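PDB 4GS5: acyl-CoA synthetase (AMP-forming)/AMP-acid ligase II-like protein from Dyadobacter fermentans, which probably activates medium-chain fatty acids with ATP and couples them to coenzyme A, as a member of the ATP-dependent AMP-binding ligase family. Local coordinates for residues A307-E310 with R311-E315; K342-K345 with R346-F349; E287-A290 with K291-Q294; V320-E324 with N325-I329. All coordinates share one frame; numbering follows the deposited sequence.

Contact 1. Residues A307-E310 with R311-E315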
loop_
_atom_site.group_PDB
_atom_site.type_symbol
_atom_site.label_atom_id
_atom_site.label_comp_id
_atom_site.label_asym_id
_atom_site.label_seq_id
_atom_site.Cartn_x
_atom_site.Cartn_y
_atom_site.Cartn_z
ATOM N N ALA A 307 -28.511 12.565 -34.618
ATOM C CA ALA A 307 -29.554 11.809 -33.928
ATOM C C ALA A 307 -28.981 10.924 -32.829
ATOM O O ALA A 307 -29.479 10.917 -31.699
ATOM C CB ALA A 307 -30.342 10.970 -34.924
ATOM N N LEU A 308 -27.934 10.175 -33.173
ATOM C CA LEU A 308 -27.297 9.262 -32.229
ATOM C C LEU A 308 -26.559 10.042 -31.147
ATOM O O LEU A 308 -26.541 9.637 -29.990
ATOM C CB LEU A 308 -26.351 8.303 -32.953
ATOM C CG LEU A 308 -25.832 7.112 -32.145
ATOM C CD1 LEU A 308 -26.965 6.423 -31.410
ATOM C CD2 LEU A 308 -25.113 6.127 -33.046
ATOM N N THR A 309 -25.969 11.171 -31.522
ATOM C CA THR A 309 -25.301 12.027 -30.552
ATOM C C THR A 309 -26.289 12.531 -29.494
ATOM O O THR A 309 -25.962 12.588 -28.306
ATOM C CB THR A 309 -24.600 13.213 -31.236
ATOM O OG1 THR A 309 -23.656 12.713 -32.192
ATOM C CG2 THR A 309 -23.864 14.058 -30.211
ATOM N N GLU A 310 -27.494 12.880 -29.935
ATOM C CA GLU A 310 -28.570 13.301 -29.038
ATOM C C GLU A 310 -29.026 12.183 -28.098
ATOM O O GLU A 310 -29.205 12.413 -26.896
ATOM C CB GLU A 310 -29.761 13.833 -29.836
ATOM C CG GLU A 310 -29.674 15.316 -30.152
ATOM C CD GLU A 310 -30.788 15.796 -31.083
ATOM O OE1 GLU A 310 -31.752 15.033 -31.332
ATOM O OE2 GLU A 310 -30.691 16.941 -31.572
ATOM N N ARG A 311 -29.226 10.980 -28.638
ATOM C CA ARG A 311 -29.533 9.822 -27.803
ATOM C C ARG A 311 -28.429 9.630 -26.768
ATOM O O ARG A 311 -28.693 9.401 -25.588
ATOM C CB ARG A 311 -29.667 8.543 -28.636
ATOM C CG ARG A 311 -31.025 8.339 -29.290
ATOM C CD ARG A 311 -31.267 6.864 -29.611
ATOM N NE ARG A 311 -31.536 6.087 -28.400
ATOM C CZ ARG A 311 -31.866 4.798 -28.387
ATOM N NH1 ARG A 311 -31.965 4.122 -29.525
ATOM N NH2 ARG A 311 -32.094 4.180 -27.232
ATOM N N LEU A 312 -27.186 9.720 -27.223
ATOM C CA LEU A 312 -26.048 9.464 -26.356
ATOM C C LEU A 312 -26.042 10.458 -25.209
ATOM O O LEU A 312 -25.966 10.080 -24.035
ATOM C CB LEU A 312 -24.748 9.579 -27.139
ATOM C CG LEU A 312 -23.531 9.558 -26.224
ATOM C CD1 LEU A 312 -23.400 8.189 -25.551
ATOM C CD2 LEU A 312 -22.286 9.923 -27.011
ATOM N N THR A 313 -26.111 11.731 -25.570
ATOM C CA THR A 313 -26.106 12.813 -24.599
ATOM C C THR A 313 -27.182 12.612 -23.533
ATOM O O THR A 313 -26.907 12.719 -22.332
ATOM C CB THR A 313 -26.302 14.169 -25.295
ATOM O OG1 THR A 313 -25.153 14.458 -26.103
ATOM C CG2 THR A 313 -26.501 15.285 -24.273
ATOM N N ALA A 314 -28.401 12.311 -23.976
ATOM C CA ALA A 314 -29.526 12.139 -23.060
ATOM C C ALA A 314 -29.363 10.926 -22.141
ATOM O O ALA A 314 -29.619 11.009 -20.937
ATOM C CB ALA A 314 -30.851 12.060 -23.835
ATOM N N GLU A 315 -28.946 9.799 -22.707
ATOM C CA GLU A 315 -28.757 8.581 -21.919
ATOM C C GLU A 315 -27.692 8.773 -20.838
ATOM O O GLU A 315 -27.852 8.297 -19.710
ATOM C CB GLU A 315 -28.409 7.390 -22.823
ATOM C CG GLU A 315 -27.825 6.182 -22.096
ATOM C CD GLU A 315 -28.866 5.332 -21.387
ATOM O OE1 GLU A 315 -30.027 5.786 -21.258
ATOM O OE2 GLU A 315 -28.519 4.202 -20.962
#
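The carbonyl oxygen T309 O is held twice by T313, one turn further along the same helix. T313 N donates to T309 O over 2.9 Å in a nearly straight bond, and T313 OG1 reaches the same oxygen at 3.0 Å, the two donors coming from opposite faces of the carbonyl plane. The hydroxyl can do this because T313 OG1 lies anti to its own carbonyl carbon (chi1 -67°), folded back along the backbone. The same turn of the side chain leads CG2 the other way, while T313 CB comes within 3.4 Å of T309 O. Here the T313 hydroxyl bonds within its own helix, to the carbonyl one turn back.

Around this doubly gripped carbonyl runs the ordinary i to i+4 pattern: L312 N donates to L308 O at 2.8 Å, and R311 N bonds likewise to A307 O and A314 N to E310 O. Side chains meet loosely across the turn, T309 CG2 lying 4.3 Å from T313 OG1 and L308 CD1 4.4 Å from R311 CB.

T309 uses its own hydroxyl differently, bonding back to P305 O near the start of the helix. L312 packs on V272 and F273 of helix 262-276, while T309 and T313 face F331 and I329 of strand 329-332; helix 306-319 is the helix of the beta-alpha-beta unit formed with strands 295-301 and 329-332.

Contact 2. Residues K342-K345 with R346-F349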
loop_
_atom_site.group_PDB
_atom_site.type_symbol
_atom_site.label_atom_id
_atom_site.label_comp_id
_atom_site.label_asym_id
_atom_site.label_seq_id
_atom_site.Cartn_x
_atom_site.Cartn_y
_atom_site.Cartn_z
ATOM N N LYS A 342 -1.285 2.542 -27.935
ATOM C CA LYS A 342 -2.224 3.015 -26.940
ATOM C C LYS A 342 -2.644 4.436 -27.301
ATOM O O LYS A 342 -1.864 5.197 -27.886
ATOM C CB LYS A 342 -1.578 2.956 -25.555
ATOM C CG LYS A 342 -0.988 1.583 -25.245
ATOM C CD LYS A 342 -0.257 1.564 -23.922
ATOM C CE LYS A 342 0.376 0.190 -23.673
ATOM N NZ LYS A 342 1.067 0.150 -22.343
ATOM N N ILE A 343 -3.883 4.785 -26.983
ATOM C CA ILE A 343 -4.349 6.146 -27.196
ATOM C C ILE A 343 -3.442 7.103 -26.434
ATOM O O ILE A 343 -3.289 6.986 -25.220
ATOM C CB ILE A 343 -5.804 6.329 -26.704
ATOM C CG1 ILE A 343 -6.745 5.411 -27.485
ATOM C CG2 ILE A 343 -6.259 7.791 -26.850
ATOM C CD1 ILE A 343 -8.102 5.242 -26.837
ATOM N N ASP A 344 -2.819 8.033 -27.144
ATOM C CA ASP A 344 -2.175 9.145 -26.469
ATOM C C ASP A 344 -3.268 10.174 -26.231
ATOM O O ASP A 344 -3.585 10.965 -27.124
ATOM C CB ASP A 344 -1.073 9.743 -27.334
ATOM C CG ASP A 344 -0.199 10.731 -26.570
ATOM O OD1 ASP A 344 -0.700 11.392 -25.633
ATOM O OD2 ASP A 344 0.992 10.853 -26.915
ATOM N N LYS A 345 -3.859 10.154 -25.040
ATOM C CA LYS A 345 -4.989 11.033 -24.745
ATOM C C LYS A 345 -4.586 12.497 -24.732
ATOM O O LYS A 345 -5.255 13.334 -25.338
ATOM C CB LYS A 345 -5.652 10.638 -23.431
ATOM C CG LYS A 345 -6.237 9.235 -23.481
ATOM C CD LYS A 345 -6.841 8.828 -22.153
ATOM C CE LYS A 345 -7.237 7.351 -22.178
ATOM N NZ LYS A 345 -7.685 6.887 -20.844
ATOM N N ARG A 346 -3.487 12.795 -24.048
ATOM C CA ARG A 346 -2.946 14.148 -23.996
ATOM C C ARG A 346 -2.673 14.727 -25.394
ATOM O O ARG A 346 -3.065 15.858 -25.690
ATOM C CB ARG A 346 -1.683 14.167 -23.133
ATOM C CG ARG A 346 -0.977 15.507 -23.055
ATOM C CD ARG A 346 -0.242 15.634 -21.732
ATOM N NE ARG A 346 -1.189 15.620 -20.619
ATOM C CZ ARG A 346 -1.710 16.715 -20.069
ATOM N NH1 ARG A 346 -2.576 16.617 -19.066
ATOM N NH2 ARG A 346 -1.358 17.914 -20.519
ATOM N N ALA A 347 -2.015 13.957 -26.253
ATOM C CA ALA A 347 -1.702 14.429 -27.605
ATOM C C ALA A 347 -2.979 14.594 -28.422
ATOM O O ALA A 347 -3.152 15.587 -29.139
ATOM C CB ALA A 347 -0.742 13.479 -28.307
ATOM N N THR A 348 -3.877 13.620 -28.293
ATOM C CA THR A 348 -5.184 13.680 -28.941
ATOM C C THR A 348 -5.911 14.968 -28.579
ATOM O O THR A 348 -6.512 15.614 -29.443
ATOM C CB THR A 348 -6.070 12.463 -28.570
ATOM O OG1 THR A 348 -5.487 11.265 -29.101
ATOM C CG2 THR A 348 -7.474 12.616 -29.140
ATOM N N PHE A 349 -5.859 15.348 -27.306
ATOM C CA PHE A 349 -6.615 16.516 -26.869
ATOM C C PHE A 349 -6.046 17.818 -27.430
ATOM O O PHE A 349 -6.795 18.656 -27.922
ATOM C CB PHE A 349 -6.747 16.578 -25.344
ATOM C CG PHE A 349 -7.851 17.473 -24.885
ATOM C CD1 PHE A 349 -9.171 17.087 -25.035
ATOM C CD2 PHE A 349 -7.575 18.710 -24.333
ATOM C CE1 PHE A 349 -10.197 17.907 -24.636
ATOM C CE2 PHE A 349 -8.604 19.548 -23.925
ATOM C CZ PHE A 349 -9.917 19.148 -24.076
HETATM O O HOH W 1 -1.701 10.966 -22.431
#
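D344 and A347 meet closely at the start of the last helix: D344 OD1 accepts from A347 N at 2.9 Å with an angle of 164° at the hydrogen, and the carboxylate carbon D344 CG rests 3.3 Å from A347 CB. The N-H arrives from well above the carboxylate plane (61° out of it). What places the group there is a first torsion of -169°, which swings CG opposite the backbone nitrogen and over the first turn. On the other flank T348 secures the D344 backbone carbonyl, its N at 2.9 Å and its OG1 at 2.8 Å from D344 O, one from each face of the carbonyl plane. T348 OG1 also bonds to A336 N, and T348 packs on F283 and F335.

This is the classical N-cap, with D344 as the capping residue of helix 345-351. The run leading into it is probably the counterpart of the conserved lysine-bearing motif near the C-terminus of adenylate-forming enzymes. The negative carboxylate would also be expected to suit the positive end of the helix dipole.

With an alanine in place of D344, A347 N is likely to lose its acceptor and the start of the helix to be held less firmly, by the T348 bonds to the backbone carbonyl.

Toward solvent the contact is slacker. Water 1 accepts from R346 N at 3.0 Å and has only a weak link, 3.4 Å long, to D344 OD1. The R346 chain bends at its third torsion and carries its guanidinium away, leaving R346 NE 6.6 Å from D344 OD1.

Contact 3. Residues E287-A290 with K291-Q294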
loop_
_atom_site.group_PDB
_atom_site.type_symbol
_atom_site.label_atom_id
_atom_site.label_comp_id
_atom_site.label_asym_id
_atom_site.label_seq_id
_atom_site.Cartn_x
_atom_site.Cartn_y
_atom_site.Cartn_z
ATOM N N GLU A 287 -10.586 19.777 -19.169
ATOM C CA GLU A 287 -9.885 20.978 -19.596
ATOM C C GLU A 287 -9.989 22.040 -18.516
ATOM O O GLU A 287 -10.873 21.978 -17.656
ATOM C CB GLU A 287 -10.406 21.484 -20.943
ATOM C CG GLU A 287 -11.847 21.931 -20.932
ATOM C CD GLU A 287 -12.281 22.457 -22.287
ATOM O OE1 GLU A 287 -12.980 21.722 -23.016
ATOM O OE2 GLU A 287 -11.913 23.604 -22.627
ATOM N N PRO A 288 -9.046 22.981 -18.518
ATOM C CA PRO A 288 -9.098 24.043 -17.520
ATOM C C PRO A 288 -10.410 24.801 -17.671
ATOM O O PRO A 288 -10.888 24.991 -18.788
ATOM C CB PRO A 288 -7.921 24.941 -17.903
ATOM C CG PRO A 288 -6.977 24.042 -18.661
ATOM C CD PRO A 288 -7.860 23.070 -19.388
ATOM N N ASP A 289 -11.001 25.201 -16.553
ATOM C CA ASP A 289 -12.225 25.986 -16.566
ATOM C C ASP A 289 -12.189 26.965 -15.398
ATOM O O ASP A 289 -11.999 26.548 -14.253
ATOM C CB ASP A 289 -13.460 25.074 -16.434
ATOM C CG ASP A 289 -14.775 25.862 -16.543
ATOM O OD1 ASP A 289 -15.543 25.939 -15.553
ATOM O OD2 ASP A 289 -15.011 26.429 -17.626
ATOM N N ALA A 290 -12.406 28.252 -15.675
ATOM C CA ALA A 290 -12.332 29.275 -14.638
ATOM C C ALA A 290 -13.294 28.982 -13.497
ATOM O O ALA A 290 -12.952 29.169 -12.329
ATOM C CB ALA A 290 -12.585 30.682 -15.216
ATOM N N LYS A 291 -14.492 28.524 -13.833
ATOM C CA LYS A 291 -15.528 28.316 -12.823
ATOM C C LYS A 291 -15.324 27.036 -12.019
ATOM O O LYS A 291 -15.398 27.044 -10.789
ATOM C CB LYS A 291 -16.913 28.280 -13.474
ATOM C CG LYS A 291 -18.036 27.966 -12.497
ATOM C CD LYS A 291 -19.401 28.314 -13.080
ATOM C CE LYS A 291 -20.525 27.781 -12.195
ATOM N NZ LYS A 291 -20.478 28.358 -10.821
ATOM N N LEU A 292 -15.068 25.945 -12.723
ATOM C CA LEU A 292 -15.022 24.620 -12.104
ATOM C C LEU A 292 -13.612 24.165 -11.708
ATOM O O LEU A 292 -13.461 23.226 -10.930
ATOM C CB LEU A 292 -15.624 23.602 -13.062
ATOM C CG LEU A 292 -17.121 23.808 -13.294
ATOM C CD1 LEU A 292 -17.595 22.937 -14.454
ATOM C CD2 LEU A 292 -17.900 23.502 -12.015
ATOM N N GLY A 293 -12.595 24.833 -12.239
ATOM C CA GLY A 293 -11.214 24.413 -12.054
ATOM C C GLY A 293 -10.842 23.490 -13.201
ATOM O O GLY A 293 -10.117 23.869 -14.127
ATOM N N GLN A 294 -11.374 22.273 -13.140
ATOM C CA GLN A 294 -11.237 21.306 -14.219
ATOM C C GLN A 294 -12.636 20.879 -14.680
ATOM O O GLN A 294 -13.492 20.546 -13.866
ATOM C CB GLN A 294 -10.411 20.117 -13.742
ATOM C CG GLN A 294 -9.020 20.526 -13.265
ATOM C CD GLN A 294 -8.223 19.345 -12.735
ATOM O OE1 GLN A 294 -8.487 18.853 -11.642
ATOM N NE2 GLN A 294 -7.243 18.885 -13.517
HETATM O O HOH W 2 -15.750 28.840 -16.568
#
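A first torsion of -176° sets the carboxylate of D289 opposite its backbone nitrogen, so that it leans over the turn toward K291 and L292. L292, with chi1 at -67°, folds its CG back beside its own nitrogen, and L292 CG ends 3.5 Å from D289 OD1. That oxygen accepts from L292 N at 2.9 Å, on the anti side and a little out of the carboxylate plane. A second, weak bond from K291 N reaches D289 OD1 at 3.3 Å. The other carboxylate oxygen is served by water 2, which donates to D289 OD2 at 2.7 Å and accepts from K291 N, so the water ties the carboxylate to the same backbone.

Replacing D289 by an alanine would probably leave L292 N without its acceptor and water 2 without its carboxylate partner, letting the turn move more freely.

In the backbone, D289 and G293 form a hydrogen-bonded antiparallel pair. G293 N donates to D289 O at 2.7 Å, and D289 N returns the favour to G293 O at 2.9 Å, though from well above that carbonyl plane. G293 has a positive phi of 91°, at which a side chain would collide with the preceding carbonyl.

The flanking side chains bond outside the turn: E287 OE1 to Y330 OH and Q294 OE1 to N254 N. The whole is a β-hairpin with a three-residue loop, A290 to L292, in which an aspartate side chain braces the turn joining strands 282-289 and 295-301.

Contact 4. Residues V320-E324 with N325-I329. With EDO (1,2-ethanediol), chain Y.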
loop_
_atom_site.group_PDB
_atom_site.type_symbol
_atom_site.label_atom_id
_atom_site.label_comp_id
_atom_site.label_asym_id
_atom_site.label_seq_id
_atom_site.Cartn_x
_atom_site.Cartn_y
_atom_site.Cartn_z
ATOM N N VAL A 320 -25.976 9.697 -14.653
ATOM C CA VAL A 320 -25.036 10.347 -13.737
ATOM C C VAL A 320 -25.560 11.714 -13.317
ATOM O O VAL A 320 -26.376 12.308 -14.005
ATOM C CB VAL A 320 -23.635 10.534 -14.369
ATOM C CG1 VAL A 320 -23.117 9.223 -14.979
ATOM C CG2 VAL A 320 -23.661 11.649 -15.405
ATOM N N SER A 321 -25.092 12.195 -12.171
ATOM C CA SER A 321 -25.390 13.546 -11.731
ATOM C C SER A 321 -24.903 14.585 -12.742
ATOM O O SER A 321 -23.900 14.389 -13.436
ATOM C CB SER A 321 -24.732 13.814 -10.370
ATOM O OG SER A 321 -24.773 15.203 -10.090
ATOM N N THR A 322 -25.606 15.707 -12.811
ATOM C CA THR A 322 -25.148 16.810 -13.642
ATOM C C THR A 322 -23.704 17.182 -13.292
ATOM O O THR A 322 -22.940 17.604 -14.160
ATOM C CB THR A 322 -26.093 18.046 -13.534
ATOM O OG1 THR A 322 -25.608 19.097 -14.372
ATOM C CG2 THR A 322 -26.177 18.551 -12.090
ATOM N N TYR A 323 -23.318 17.017 -12.030
ATOM C CA TYR A 323 -21.965 17.387 -11.628
ATOM C C TYR A 323 -20.889 16.443 -12.201
ATOM O O TYR A 323 -19.715 16.828 -12.277
ATOM C CB TYR A 323 -21.838 17.457 -10.102
ATOM C CG TYR A 323 -22.716 18.505 -9.473
ATOM C CD1 TYR A 323 -22.383 19.852 -9.547
ATOM C CD2 TYR A 323 -23.897 18.154 -8.825
ATOM C CE1 TYR A 323 -23.196 20.818 -8.977
ATOM C CE2 TYR A 323 -24.711 19.113 -8.249
ATOM C CZ TYR A 323 -24.357 20.438 -8.324
ATOM O OH TYR A 323 -25.169 21.406 -7.757
ATOM N N GLU A 324 -21.283 15.219 -12.573
ATOM C CA GLU A 324 -20.339 14.231 -13.130
ATOM C C GLU A 324 -20.580 13.904 -14.612
ATOM O O GLU A 324 -20.030 12.938 -15.155
ATOM C CB GLU A 324 -20.328 12.958 -12.265
ATOM C CG GLU A 324 -19.927 13.287 -10.832
ATOM C CD GLU A 324 -19.878 12.095 -9.916
ATOM O OE1 GLU A 324 -19.786 10.943 -10.403
ATOM O OE2 GLU A 324 -19.920 12.330 -8.693
ATOM N N ASN A 325 -21.399 14.734 -15.246
ATOM C CA ASN A 325 -21.756 14.636 -16.653
ATOM C C ASN A 325 -20.734 15.430 -17.489
ATOM O O ASN A 325 -20.468 16.595 -17.189
ATOM C CB ASN A 325 -23.160 15.246 -16.805
ATOM C CG ASN A 325 -23.763 15.017 -18.166
ATOM O OD1 ASN A 325 -23.284 14.193 -18.939
ATOM N ND2 ASN A 325 -24.827 15.756 -18.473
ATOM N N PRO A 326 -20.145 14.808 -18.529
ATOM C CA PRO A 326 -19.232 15.551 -19.416
ATOM C C PRO A 326 -19.900 16.829 -19.934
ATOM O O PRO A 326 -21.043 16.761 -20.383
ATOM C CB PRO A 326 -19.010 14.582 -20.580
ATOM C CG PRO A 326 -19.218 13.202 -19.961
ATOM C CD PRO A 326 -20.262 13.382 -18.898
ATOM N N LYS A 327 -19.200 17.960 -19.883
ATOM C CA LYS A 327 -19.814 19.259 -20.204
ATOM C C LYS A 327 -19.680 19.613 -21.676
ATOM O O LYS A 327 -20.187 20.638 -22.138
ATOM C CB LYS A 327 -19.196 20.371 -19.358
ATOM C CG LYS A 327 -19.256 20.119 -17.868
ATOM C CD LYS A 327 -20.669 20.234 -17.339
ATOM C CE LYS A 327 -20.733 19.859 -15.869
ATOM N NZ LYS A 327 -22.120 19.998 -15.360
ATOM N N HIS A 328 -18.966 18.775 -22.410
ATOM C CA HIS A 328 -18.799 18.973 -23.834
ATOM C C HIS A 328 -18.381 17.652 -24.451
ATOM O O HIS A 328 -17.712 16.840 -23.809
ATOM C CB HIS A 328 -17.735 20.031 -24.102
ATOM C CG HIS A 328 -17.712 20.509 -25.519
ATOM N ND1 HIS A 328 -16.807 20.041 -26.448
ATOM C CD2 HIS A 328 -18.498 21.399 -26.171
ATOM C CE1 HIS A 328 -17.027 20.632 -27.611
ATOM N NE2 HIS A 328 -18.051 21.457 -27.469
ATOM N N ILE A 329 -18.796 17.423 -25.685
ATOM C CA ILE A 329 -18.367 16.241 -26.410
ATOM C C ILE A 329 -17.558 16.691 -27.613
ATOM O O ILE A 329 -18.053 17.428 -28.464
ATOM C CB ILE A 329 -19.563 15.377 -26.852
ATOM C CG1 ILE A 329 -20.338 14.890 -25.622
ATOM C CG2 ILE A 329 -19.091 14.199 -27.712
ATOM C CD1 ILE A 329 -21.527 14.017 -25.945
HETATM C C1 EDO Y . -19.488 11.736 -5.474
HETATM O O1 EDO Y . -18.655 12.496 -4.595
HETATM C C2 EDO Y . -18.648 11.023 -6.516
HETATM O O2 EDO Y . -19.457 10.036 -7.158
HETATM O O HOH W 3 -24.537 18.759 -17.450
HETATM O O HOH W 4 -18.936 17.327 -14.999
#
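An ST turn opens the connection between helix 306-319 and strand 329-332, and the carbonyl of T322 within it accepts the ammonium of K327, five residues on. In the turn, Y323 N donates to S321 OG at 3.0 Å. K327 then comes back across: its NZ gives a hydrogen bond of 2.8 Å to T322 O, meeting that oxygen from above the carbonyl plane (39° out of it). The reach depends on a kink early in the lysine chain, chi2 -71°, after which the remainder runs extended toward T322. A weak bond from N325 N, at 3.4 Å, adds to the hold on the same oxygen.

The apolar side is made by V320, whose CG2 lies 3.8 Å from N325 CA. N325 in turn packs on I316 and R317 of the preceding helix, and P326 on L296 and L298.

Two waters bridge polar atoms of the loop. Water 4 donates both to Y323 O (2.9 Å) and to N325 O (2.8 Å), spanning two carbonyls. Water 3 lies near T322 OG1 and has weak links to N325 ND2 and K327 NZ, so the lysine ammonium and the asparagine amide share a solvent molecule.

Backbone hydrogen bonds between K327 and L296 and between H328 and L298 carry the chain into the edge strand beside 295-301, which completes the return of a beta-alpha-beta crossover.

Overall arrangement
All four contacts lie on one side of the chain's centre, around the small sheet of strands 282-289, 295-301 and 329-332. Contacts 1 and 4 touch where T313 OG1 meets I329 CD1 at 3.7 Å, joining the crossover helix to the strand that the loop delivers. Contacts 2 and 3 touch through F349 CZ and E287 CB at 3.9 Å, so the last helix rests against the hairpin strand. Contacts 3 and 4 come within about 5 Å at their nearest atoms, their centres 13 Å apart, while contacts 1 and 2 stay about 15 Å apart at their nearest atoms. The small molecule near contacts 2 and 4 is ethanediol, probably from the crystallisation liquor.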